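Local coordinates for glycosyl hydrolases family 2, sugar binding domain protein (Bacteroides uniformis str. 3978 T3 ii, PDB 6D1P) that probably cleaves O-glycosidic bonds as a family 2 glycosyl hydrolase, being a beta-glucuronidase of a human gut bacterium, at residues T212-E215 with K216-G220; E412-R415 with N416-S419; E449-D452 with L453-L457. One frame throughout, in Å; residues are numbered along the deposited sequence.

From the N terminus, contact 1 comes first, at the turn of the hairpin formed by strands 203-213 and 219-229. Contact 2 rounds the corner between helix 397-414 and strand 420-432, and contact 3 lies within helix 440-457, which leads on to strand 462-466. The three are in series along the chain, so none nests in or crosses another. Contacts 2 and 3 are neighbours in the TIM barrel domain, their centres about 16 Å apart, with the end of Arg415 packing beside Leu457. Contact 2 also reaches back to strand 203-213 through Asn416 and Arg415, which ties the barrel to the domain whose hairpin contact 1 closes; contact 1 itself touches neither of the others.

Contact 1: residues T212-E215 with K216-G220; sequences TTDE and KGKQG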
loop_
_atom_site.group_PDB
_atom_site.type_symbol
_atom_site.label_atom_id
_atom_site.label_comp_id
_atom_site.label_asym_id
_atom_site.label_seq_id
_atom_site.Cartn_x
_atom_site.Cartn_y
_atom_site.Cartn_z
ATOM N N THR A 212 -3.249 -6.527 51.077
ATOM C CA THR A 212 -3.841 -7.811 51.417
ATOM C C THR A 212 -4.885 -7.605 52.511
ATOM O O THR A 212 -4.695 -6.793 53.424
ATOM C CB THR A 212 -2.751 -8.805 51.869
ATOM O OG1 THR A 212 -2.067 -8.274 53.009
ATOM C CG2 THR A 212 -1.719 -8.984 50.776
ATOM N N THR A 213 -6.001 -8.323 52.399
ATOM C CA THR A 213 -7.063 -8.219 53.385
ATOM C C THR A 213 -7.766 -9.563 53.494
ATOM O O THR A 213 -7.784 -10.360 52.552
ATOM C CB THR A 213 -8.067 -7.111 53.026
ATOM O OG1 THR A 213 -8.949 -6.875 54.135
ATOM C CG2 THR A 213 -8.900 -7.520 51.827
ATOM N N ASP A 214 -8.348 -9.809 54.658
ATOM C CA ASP A 214 -9.080 -11.047 54.838
ATOM C C ASP A 214 -10.453 -10.942 54.182
ATOM O O ASP A 214 -10.934 -9.859 53.842
ATOM C CB ASP A 214 -9.238 -11.356 56.317
ATOM C CG ASP A 214 -10.028 -10.294 57.015
ATOM O OD1 ASP A 214 -9.421 -9.277 57.421
ATOM O OD2 ASP A 214 -11.268 -10.442 57.078
ATOM N N GLU A 215 -11.112 -12.088 54.050
ATOM C CA GLU A 215 -12.369 -12.168 53.320
ATOM C C GLU A 215 -13.535 -11.457 54.007
ATOM O O GLU A 215 -14.659 -11.511 53.487
ATOM C CB GLU A 215 -12.737 -13.629 53.096
ATOM C CG GLU A 215 -13.130 -14.350 54.368
ATOM C CD GLU A 215 -13.851 -15.640 54.089
ATOM O OE1 GLU A 215 -13.271 -16.532 53.436
ATOM O OE2 GLU A 215 -15.013 -15.756 54.510
ATOM N N LYS A 216 -13.335 -10.826 55.165
ATOM C CA LYS A 216 -14.390 -10.033 55.778
ATOM C C LYS A 216 -13.892 -8.645 56.137
ATOM O O LYS A 216 -14.625 -7.872 56.764
ATOM C CB LYS A 216 -14.973 -10.751 56.999
ATOM C CG LYS A 216 -16.160 -11.644 56.626
ATOM C CD LYS A 216 -16.529 -12.624 57.720
ATOM C CE LYS A 216 -15.389 -13.591 57.979
ATOM N NZ LYS A 216 -15.714 -14.567 59.067
ATOM N N GLY A 217 -12.670 -8.313 55.739
ATOM C CA GLY A 217 -12.217 -6.940 55.772
ATOM C C GLY A 217 -11.858 -6.418 57.138
ATOM O O GLY A 217 -11.917 -5.204 57.354
ATOM N N LYS A 218 -11.467 -7.303 58.065
ATOM C CA LYS A 218 -11.133 -6.874 59.418
ATOM C C LYS A 218 -9.791 -6.145 59.456
ATOM O O LYS A 218 -9.690 -5.042 60.002
ATOM C CB LYS A 218 -11.140 -8.083 60.359
ATOM C CG LYS A 218 -12.541 -8.661 60.587
ATOM C CD LYS A 218 -12.540 -10.174 60.853
ATOM C CE LYS A 218 -11.943 -10.958 59.675
ATOM N NZ LYS A 218 -12.574 -12.285 59.370
ATOM N N GLN A 219 -8.747 -6.735 58.886
ATOM C CA GLN A 219 -7.467 -6.047 58.834
ATOM C C GLN A 219 -6.977 -5.912 57.400
ATOM O O GLN A 219 -7.466 -6.552 56.467
ATOM C CB GLN A 219 -6.405 -6.761 59.671
ATOM C CG GLN A 219 -6.430 -6.379 61.122
ATOM C CD GLN A 219 -6.274 -7.597 61.984
ATOM O OE1 GLN A 219 -5.872 -8.647 61.485
ATOM N NE2 GLN A 219 -6.609 -7.487 63.268
ATOM N N GLY A 220 -5.981 -5.063 57.251
ATOM C CA GLY A 220 -5.332 -4.885 55.976
ATOM C C GLY A 220 -3.843 -4.764 56.183
ATOM O O GLY A 220 -3.368 -4.271 57.210
#
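Asp214 turns its carboxylate inward against the backbone of Lys218 and Gln219, and the tightly packed part of this chain reversal gathers round it. Its OD1 accepts the amide of Gln219 in a nearly straight bond (N to OD1 3.0 Å, 165° at the hydrogen), the donor coming almost head-on to the C-O bond. The amide of Lys218 adds a weak, bent bond to the same OD1 at 2.9 Å. The first torsion of Asp214 (chi1 62°) sets CG between its own N and carbonyl carbon, and from there the carboxylate faces the returning chain. The backbone O of Asp214 accepts the amide of Gly217 (N to O 3.0 Å), closing a four-residue turn. Gly217, the last residue of that turn, has a positive phi of 76°, a left-handed conformation that helps steer the chain back.

Next to these bonds, Thr213 OG1 donates to Gln219 O at 2.8 Å, and the same carbonyl receives a CA-H...O contact from Thr213 CA. A second such contact links Gly220 CA to Thr212 O at 3.2 Å. The outer side is looser. Lys218 bends back across Asp214 at about a right angle and brings NZ within 3.2 Å of OD2, apparently a salt bridge, but OD2 is crowded in the model and its position is doubtful. Glu215 and Lys216 run side by side with their charged ends not in contact, and Lys216, Lys218 and Gln219 are all exposed. The side chain of Thr213 also touches Pro273 and His307. A short connection held by an aspartate whose carboxylate accepts backbone amides thus completes the beta hairpin of strands 203-213 and 219-229, at one edge of an antiparallel sheet in the second, E-set-like domain of a family 2 glycosyl hydrolase.

Contact 2: residues E412-R415 with N416-S419; sequences EQHR and NHPS
A type I beta turn from His414 to His417 carries the chain out of helix 397-414 toward strand 420-432, one of the helix-to-strand connections of the TIM barrel. The bond that closes it runs from His417 N to His414 O (3.0 Å, 165° at the hydrogen).

The ring of His417 folds back over the turn. Its CG lies anti to the carbonyl carbon (chi1 -67°), and this brings CD2 to 3.3 Å from His414 O, which meets the ring at its edge, and to 3.6 Å from His414 CA, in the ring plane. The same CD2 is 3.9 Å from His414 CB. The two imidazoles form an offset edge-to-face pair, His417 presenting its edge to the face of His414, with centroids 5.4 Å apart and planes at 87°.

At the next two positions, the aliphatic CG of Arg415 packs 3.7 Å from Asn416 OD1, while Glu412 CG lies over one face of the guanidinium. The backbone N of Asn416 donates to a water at 3.0 Å, and this water is weakly bound to Gln413 O as well, so it links the helix, at Gln413 O, to the beta turn.

Carboxylates take the polar ends of both histidines: ND1 of His414 pairs with Glu385 and ND1 of His417 with Asp377. The side-chain amide of Asn416 is hydrogen-bonded to the backbone of Ile207 and Ile209, and one guanidinium nitrogen of Arg461 bonds to the carbonyl oxygens of both Arg415 and His417. The bond to an acid at ND1 probably holds the rotation of each imidazole, and the edge-to-face packing adds to it; the nearby carboxylates probably favour a proton on both ND1 atoms.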
loop_
_atom_site.group_PDB
_atom_site.type_symbol
_atom_site.label_atom_id
_atom_site.label_comp_id
_atom_site.label_asym_id
_atom_site.label_seq_id
_atom_site.Cartn_x
_atom_site.Cartn_y
_atom_site.Cartn_z
ATOM N N GLU A 412 4.409 -7.136 35.764
ATOM C CA GLU A 412 5.136 -6.095 36.481
ATOM C C GLU A 412 4.509 -4.720 36.284
ATOM O O GLU A 412 4.503 -3.909 37.216
ATOM C CB GLU A 412 6.602 -6.090 36.055
ATOM C CG GLU A 412 7.427 -7.126 36.819
ATOM C CD GLU A 412 8.866 -7.196 36.362
ATOM O OE1 GLU A 412 9.215 -6.506 35.369
ATOM O OE2 GLU A 412 9.644 -7.953 36.983
ATOM N N GLN A 413 3.954 -4.451 35.098
ATOM C CA GLN A 413 3.428 -3.133 34.783
ATOM C C GLN A 413 2.009 -2.909 35.292
ATOM O O GLN A 413 1.611 -1.755 35.466
ATOM C CB GLN A 413 3.494 -2.898 33.262
ATOM C CG GLN A 413 4.917 -2.566 32.775
ATOM C CD GLN A 413 5.121 -2.746 31.268
ATOM O OE1 GLN A 413 4.183 -2.669 30.479
ATOM N NE2 GLN A 413 6.357 -2.985 30.875
ATOM N N HIS A 414 1.237 -3.967 35.541
ATOM C CA HIS A 414 -0.151 -3.815 35.965
ATOM C C HIS A 414 -0.466 -4.409 37.336
ATOM O O HIS A 414 -1.629 -4.368 37.754
ATOM C CB HIS A 414 -1.090 -4.445 34.928
ATOM C CG HIS A 414 -1.191 -3.663 33.665
ATOM N ND1 HIS A 414 -1.936 -4.084 32.585
ATOM C CD2 HIS A 414 -0.644 -2.477 33.308
ATOM C CE1 HIS A 414 -1.841 -3.190 31.616
ATOM N NE2 HIS A 414 -1.068 -2.202 32.034
ATOM N N ARG A 415 0.519 -4.950 38.053
ATOM C CA ARG A 415 0.193 -5.663 39.287
ATOM C C ARG A 415 -0.385 -4.770 40.377
ATOM O O ARG A 415 -1.046 -5.283 41.280
ATOM C CB ARG A 415 1.417 -6.358 39.831
ATOM C CG ARG A 415 2.539 -5.432 40.166
ATOM C CD ARG A 415 3.681 -6.279 40.635
ATOM N NE ARG A 415 4.984 -5.658 40.497
ATOM C CZ ARG A 415 6.105 -6.366 40.458
ATOM N NH1 ARG A 415 6.032 -7.688 40.536
ATOM N NH2 ARG A 415 7.284 -5.774 40.329
ATOM N N ASN A 416 -0.156 -3.459 40.334
ATOM C CA ASN A 416 -0.716 -2.593 41.360
ATOM C C ASN A 416 -2.201 -2.325 41.162
ATOM O O ASN A 416 -2.827 -1.732 42.047
ATOM C CB ASN A 416 0.035 -1.254 41.407
ATOM C CG ASN A 416 1.483 -1.400 41.850
ATOM O OD1 ASN A 416 1.922 -2.474 42.262
ATOM N ND2 ASN A 416 2.229 -0.304 41.785
ATOM N N HIS A 417 -2.782 -2.734 40.039
ATOM C CA HIS A 417 -4.189 -2.450 39.800
ATOM C C HIS A 417 -5.056 -3.435 40.567
ATOM O O HIS A 417 -4.973 -4.645 40.317
ATOM C CB HIS A 417 -4.516 -2.515 38.319
ATOM C CG HIS A 417 -3.857 -1.442 37.520
ATOM N ND1 HIS A 417 -4.324 -0.147 37.490
ATOM C CD2 HIS A 417 -2.749 -1.461 36.745
ATOM C CE1 HIS A 417 -3.541 0.586 36.722
ATOM N NE2 HIS A 417 -2.579 -0.189 36.255
ATOM N N PRO A 418 -5.896 -2.973 41.491
ATOM C CA PRO A 418 -6.790 -3.911 42.180
ATOM C C PRO A 418 -7.804 -4.546 41.255
ATOM O O PRO A 418 -8.288 -5.641 41.563
ATOM C CB PRO A 418 -7.465 -3.037 43.247
ATOM C CG PRO A 418 -7.407 -1.660 42.679
ATOM C CD PRO A 418 -6.107 -1.585 41.925
ATOM N N SER A 419 -8.129 -3.914 40.117
ATOM C CA SER A 419 -9.132 -4.489 39.226
ATOM C C SER A 419 -8.712 -5.847 38.674
ATOM O O SER A 419 -9.577 -6.639 38.285
ATOM C CB SER A 419 -9.446 -3.526 38.073
ATOM O OG SER A 419 -8.313 -3.317 37.247
HETATM O O HOH W 1 1.344 -1.581 38.463
#

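Contact 3: residues E449-D452 with L453-L457; sequences ELHD and LAHRL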
loop_
_atom_site.group_PDB
_atom_site.type_symbol
_atom_site.label_atom_id
_atom_site.label_comp_id
_atom_site.label_asym_id
_atom_site.label_seq_id
_atom_site.Cartn_x
_atom_site.Cartn_y
_atom_site.Cartn_z
ATOM N N GLU A 449 5.637 -23.864 31.959
ATOM C CA GLU A 449 6.668 -22.894 32.317
ATOM C C GLU A 449 6.065 -21.512 32.552
ATOM O O GLU A 449 6.448 -20.806 33.494
ATOM C CB GLU A 449 7.739 -22.823 31.220
ATOM C CG GLU A 449 8.786 -21.729 31.464
ATOM C CD GLU A 449 9.799 -21.540 30.323
ATOM O OE1 GLU A 449 9.922 -22.411 29.430
ATOM O OE2 GLU A 449 10.493 -20.503 30.340
ATOM N N LEU A 450 5.132 -21.104 31.682
ATOM C CA LEU A 450 4.504 -19.791 31.814
ATOM C C LEU A 450 3.655 -19.717 33.074
ATOM O O LEU A 450 3.699 -18.716 33.790
ATOM C CB LEU A 450 3.659 -19.466 30.573
ATOM C CG LEU A 450 4.428 -19.106 29.288
ATOM C CD1 LEU A 450 3.465 -18.881 28.100
ATOM C CD2 LEU A 450 5.312 -17.874 29.485
ATOM N N HIS A 451 2.902 -20.774 33.381
ATOM C CA HIS A 451 2.132 -20.767 34.626
ATOM C C HIS A 451 3.040 -20.589 35.841
ATOM O O HIS A 451 2.737 -19.791 36.739
ATOM C CB HIS A 451 1.310 -22.046 34.755
ATOM C CG HIS A 451 0.719 -22.237 36.116
ATOM N ND1 HIS A 451 -0.479 -21.671 36.496
ATOM C CD2 HIS A 451 1.176 -22.917 37.196
ATOM C CE1 HIS A 451 -0.738 -22.007 37.746
ATOM N NE2 HIS A 451 0.246 -22.767 38.189
ATOM N N ASP A 452 4.169 -21.307 35.872
ATOM C CA ASP A 452 5.090 -21.186 36.997
ATOM C C ASP A 452 5.714 -19.801 37.047
ATOM O O ASP A 452 5.952 -19.258 38.135
ATOM C CB ASP A 452 6.182 -22.251 36.906
ATOM C CG ASP A 452 5.651 -23.640 37.087
ATOM O OD1 ASP A 452 4.644 -23.786 37.785
ATOM O OD2 ASP A 452 6.227 -24.593 36.529
ATOM N N LEU A 453 5.997 -19.221 35.879
ATOM C CA LEU A 453 6.584 -17.886 35.840
ATOM C C LEU A 453 5.626 -16.860 36.430
ATOM O O LEU A 453 6.036 -16.003 37.220
ATOM C CB LEU A 453 6.966 -17.517 34.399
ATOM C CG LEU A 453 7.566 -16.137 34.114
ATOM C CD1 LEU A 453 8.735 -15.893 35.026
ATOM C CD2 LEU A 453 8.016 -15.980 32.636
ATOM N N ALA A 454 4.343 -16.939 36.062
ATOM C CA ALA A 454 3.349 -16.020 36.602
ATOM C C ALA A 454 3.196 -16.198 38.111
ATOM O O ALA A 454 3.234 -15.226 38.875
ATOM C CB ALA A 454 2.011 -16.230 35.897
ATOM N N HIS A 455 3.028 -17.440 38.569
ATOM C CA HIS A 455 2.878 -17.631 40.006
ATOM C C HIS A 455 4.137 -17.232 40.754
ATOM O O HIS A 455 4.055 -16.780 41.894
ATOM C CB HIS A 455 2.467 -19.070 40.320
ATOM C CG HIS A 455 0.997 -19.210 40.516
ATOM N ND1 HIS A 455 0.429 -19.439 41.751
ATOM C CD2 HIS A 455 -0.033 -19.060 39.648
ATOM C CE1 HIS A 455 -0.888 -19.464 41.629
ATOM N NE2 HIS A 455 -1.195 -19.233 40.363
ATOM N N ARG A 456 5.304 -17.335 40.121
ATOM C CA ARG A 456 6.510 -16.884 40.799
ATOM C C ARG A 456 6.558 -15.366 40.849
ATOM O O ARG A 456 6.974 -14.784 41.856
ATOM C CB ARG A 456 7.747 -17.451 40.109
ATOM C CG ARG A 456 9.052 -17.178 40.825
ATOM C CD ARG A 456 10.209 -17.553 39.909
ATOM N NE ARG A 456 10.613 -16.434 39.053
ATOM C CZ ARG A 456 10.981 -16.548 37.774
ATOM N NH1 ARG A 456 10.979 -17.736 37.170
ATOM N NH2 ARG A 456 11.337 -15.465 37.086
ATOM N N LEU A 457 6.113 -14.707 39.779
ATOM C CA LEU A 457 6.168 -13.253 39.750
ATOM C C LEU A 457 5.098 -12.637 40.646
ATOM O O LEU A 457 5.348 -11.623 41.305
ATOM C CB LEU A 457 6.013 -12.729 38.315
ATOM C CG LEU A 457 7.148 -12.746 37.299
ATOM C CD1 LEU A 457 6.739 -11.870 36.129
ATOM C CD2 LEU A 457 8.475 -12.275 37.866
#
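Glu449 to Arg456 form regular alpha-helix, each carbonyl from Glu449 to Asp452 accepting the amide four residues on; the bond from His455 N to His451 O is nearly straight (3.0 Å, 173°), and that from Arg456 N to Asp452 O spans 2.8 Å. One turn apart on the same side, His451 and His455 pair their rings obliquely, with centroids 4.8 Å apart and planes at 32°. His451 CG stands anti to its N (chi1 168°), which swings the imidazole along the helix toward the next turn: CE1 comes to 3.6 Å from His455 CD2, and NE2 lies over one face of the His455 ring. Polar partners hold both rings in place, ND1 of His451 bonding to Thr463 and NE2 of His455 to Asp476. Leu453 CB rests against the carbonyls of the preceding turn, 3.5 Å from Glu449 O. In the beta-alpha-beta unit of the barrel, Leu450, Leu453 and Ala454 pack on helix 397-414, where Glu449 also pairs with Arg404, while Ala454 and His455 touch strand 462-466 at Thr463.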